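Local coordinates for F5/8 type C domain protein (Bacteroides ovatus, PDB 4ZRX) that is a putative alpha-L-fucosidase that probably hydrolyses terminal alpha-linked L-fucose from glycans and carries an additional F5/8 type C domain, at residues S146-N151 / G186-G191. Sequence-based numbering, arbitrary orientation.
Sequences SPWDRN and GANGEG. With EDO (1,2-ethanediol), chain B.
Two loops at the carboxyl-terminal mouth of the barrel of this putative alpha-L-fucosidase meet where the indole of Trp148, following strand 140-145, packs against residues 187-190, following strand 181-184. The pair illustrates how a single tryptophan can join neighbouring barrel loops by face and edge at once. A fully extended first torsion (chi1 -179°) carries the indole of Trp148 to the second loop, where one face lies against the backbone of Asn188 and Gly189. Gly189 N comes to 3.2 Å from CH2 of Trp148, and Asn188 CA makes a CH-pi contact 4.1 Å from the centroid of the six-membered ring. Farther along the same indole, the Asn188 amide plane is tilted 25° from the ring plane, its ND2 3.7 Å from Trp148 CG. Arg150 CG lies over the opposite face, toward its rim. At the edge, NE1 of Trp148 gives Glu190 OE2 a nearly straight hydrogen bond of 2.8 Å, in the ring plane and on the anti lone pair of the carboxylate, which stands almost upright to the indole. Glu190 folds back to reach it, and its backbone N closes an Asx turn on Asn188 OD1. One water links Arg150 NE to Glu190 OE2; another joins Trp148 N to Ala187 O. Replacing Trp148 by an alanine removes the N-H and both ring faces, which would probably leave Glu190 OE2 without its indole donor and open a gap between Arg150 and the Asn188-Gly189 backbone. Trp60, His99 and Tyr155 also meet the indole, and 1,2-ethanediol, probably from the crystallisation liquor, binds Gly186 N and Asp185 nearby. Loops that follow neighbouring parallel strands gather at the carboxyl-terminal end of a TIM barrel, the end where such enzymes usually keep their active site and so probably this putative fucosidase too.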
loop_
_atom_site.group_PDB
_atom_site.type_symbol
_atom_site.label_atom_id
_atom_site.label_comp_id
_atom_site.label_asym_id
_atom_site.label_seq_id
_atom_site.Cartn_x
_atom_site.Cartn_y
_atom_site.Cartn_z
ATOM N N SER A 146 -0.467 -18.042 9.906
ATOM C CA SER A 146 0.930 -17.672 10.255
ATOM C C SER A 146 1.855 -18.875 10.450
ATOM O O SER A 146 1.574 -19.727 11.335
ATOM C CB SER A 146 0.956 -16.785 11.476
ATOM O OG SER A 146 2.256 -16.462 11.858
ATOM N N PRO A 147 2.923 -18.973 9.648
ATOM C CA PRO A 147 3.928 -20.038 9.921
ATOM C C PRO A 147 4.505 -19.891 11.329
ATOM O O PRO A 147 4.504 -20.867 12.071
ATOM C CB PRO A 147 4.967 -19.821 8.811
ATOM C CG PRO A 147 4.170 -19.178 7.716
ATOM C CD PRO A 147 3.217 -18.276 8.374
ATOM N N TRP A 148 4.922 -18.678 11.713
ATOM C CA TRP A 148 5.448 -18.442 13.066
ATOM C C TRP A 148 4.252 -18.505 14.052
ATOM O O TRP A 148 3.254 -17.805 13.887
ATOM C CB TRP A 148 6.108 -17.062 13.130
ATOM C CG TRP A 148 6.723 -16.649 14.457
ATOM C CD1 TRP A 148 7.295 -17.455 15.428
ATOM C CD2 TRP A 148 6.842 -15.322 14.929
ATOM N NE1 TRP A 148 7.759 -16.676 16.474
ATOM C CE2 TRP A 148 7.514 -15.370 16.183
ATOM C CE3 TRP A 148 6.465 -14.074 14.409
ATOM C CZ2 TRP A 148 7.775 -14.215 16.928
ATOM C CZ3 TRP A 148 6.707 -12.950 15.139
ATOM C CH2 TRP A 148 7.377 -13.025 16.398
ATOM N N ASP A 149 4.377 -19.347 15.083
ATOM C CA ASP A 149 3.309 -19.544 16.032
ATOM C C ASP A 149 3.944 -19.462 17.422
ATOM O O ASP A 149 4.728 -20.329 17.807
ATOM C CB ASP A 149 2.628 -20.903 15.771
ATOM C CG ASP A 149 1.389 -21.129 16.589
ATOM O OD1 ASP A 149 1.358 -20.680 17.766
ATOM O OD2 ASP A 149 0.414 -21.786 16.073
ATOM N N ARG A 150 3.591 -18.422 18.166
ATOM C CA ARG A 150 4.207 -18.169 19.440
ATOM C C ARG A 150 3.459 -18.878 20.573
ATOM O O ARG A 150 3.888 -18.768 21.711
ATOM C CB ARG A 150 4.191 -16.661 19.710
ATOM C CG ARG A 150 4.987 -15.895 18.641
ATOM C CD ARG A 150 4.889 -14.400 18.884
ATOM N NE ARG A 150 5.901 -13.955 19.850
ATOM C CZ ARG A 150 6.206 -12.670 20.079
ATOM N NH1 ARG A 150 5.544 -11.683 19.521
ATOM N NH2 ARG A 150 7.186 -12.390 20.921
ATOM N N ASN A 151 2.346 -19.533 20.296
ATOM C CA ASN A 151 1.579 -20.234 21.333
ATOM C C ASN A 151 1.875 -21.711 21.313
ATOM O O ASN A 151 2.112 -22.324 22.367
ATOM C CB ASN A 151 0.106 -20.045 21.138
ATOM C CG ASN A 151 -0.717 -20.865 22.131
ATOM O OD1 ASN A 151 -1.101 -22.021 21.870
ATOM N ND2 ASN A 151 -0.943 -20.278 23.304
ATOM N N GLY A 186 6.383 -14.258 6.106
ATOM C CA GLY A 186 7.796 -14.625 6.378
ATOM C C GLY A 186 8.310 -14.086 7.695
ATOM O O GLY A 186 9.395 -14.449 8.152
ATOM N N ALA A 187 7.531 -13.214 8.312
ATOM C CA ALA A 187 7.966 -12.513 9.530
ATOM C C ALA A 187 8.171 -13.505 10.651
ATOM O O ALA A 187 7.396 -14.453 10.839
ATOM C CB ALA A 187 6.924 -11.464 9.942
ATOM N N ASN A 188 9.277 -13.344 11.356
ATOM C CA ASN A 188 9.621 -14.209 12.413
ATOM C C ASN A 188 10.493 -13.425 13.402
ATOM O O ASN A 188 11.541 -12.916 13.035
ATOM C CB ASN A 188 10.373 -15.445 11.906
ATOM C CG ASN A 188 10.481 -16.490 12.961
ATOM O OD1 ASN A 188 11.024 -16.251 14.050
ATOM N ND2 ASN A 188 9.864 -17.620 12.725
ATOM N N GLY A 189 10.029 -13.289 14.625
ATOM C CA GLY A 189 10.785 -12.546 15.648
ATOM C C GLY A 189 11.420 -13.438 16.700
ATOM O O GLY A 189 11.698 -12.970 17.786
ATOM N N GLU A 190 11.576 -14.735 16.446
ATOM C CA GLU A 190 12.248 -15.600 17.430
ATOM C C GLU A 190 13.664 -15.061 17.689
ATOM O O GLU A 190 14.075 -14.996 18.832
ATOM C CB GLU A 190 12.279 -17.058 16.977
ATOM C CG GLU A 190 10.902 -17.720 17.051
ATOM C CD GLU A 190 10.367 -17.872 18.498
ATOM O OE1 GLU A 190 11.211 -18.152 19.426
ATOM O OE2 GLU A 190 9.123 -17.722 18.727
ATOM N N GLY A 191 14.351 -14.659 16.615
ATOM C CA GLY A 191 15.642 -13.950 16.658
ATOM C C GLY A 191 16.798 -14.929 16.727
ATOM O O GLY A 191 16.564 -16.129 16.568
HETATM C C1 EDO B . 5.505 -10.153 4.460
HETATM O O1 EDO B . 5.335 -9.456 5.694
HETATM C C2 EDO B . 6.979 -10.483 4.257
HETATM O O2 EDO B . 7.287 -11.673 4.999
HETATM O O HOH W 1 5.602 -16.231 9.898
HETATM O O HOH W 2 7.656 -16.003 20.700
#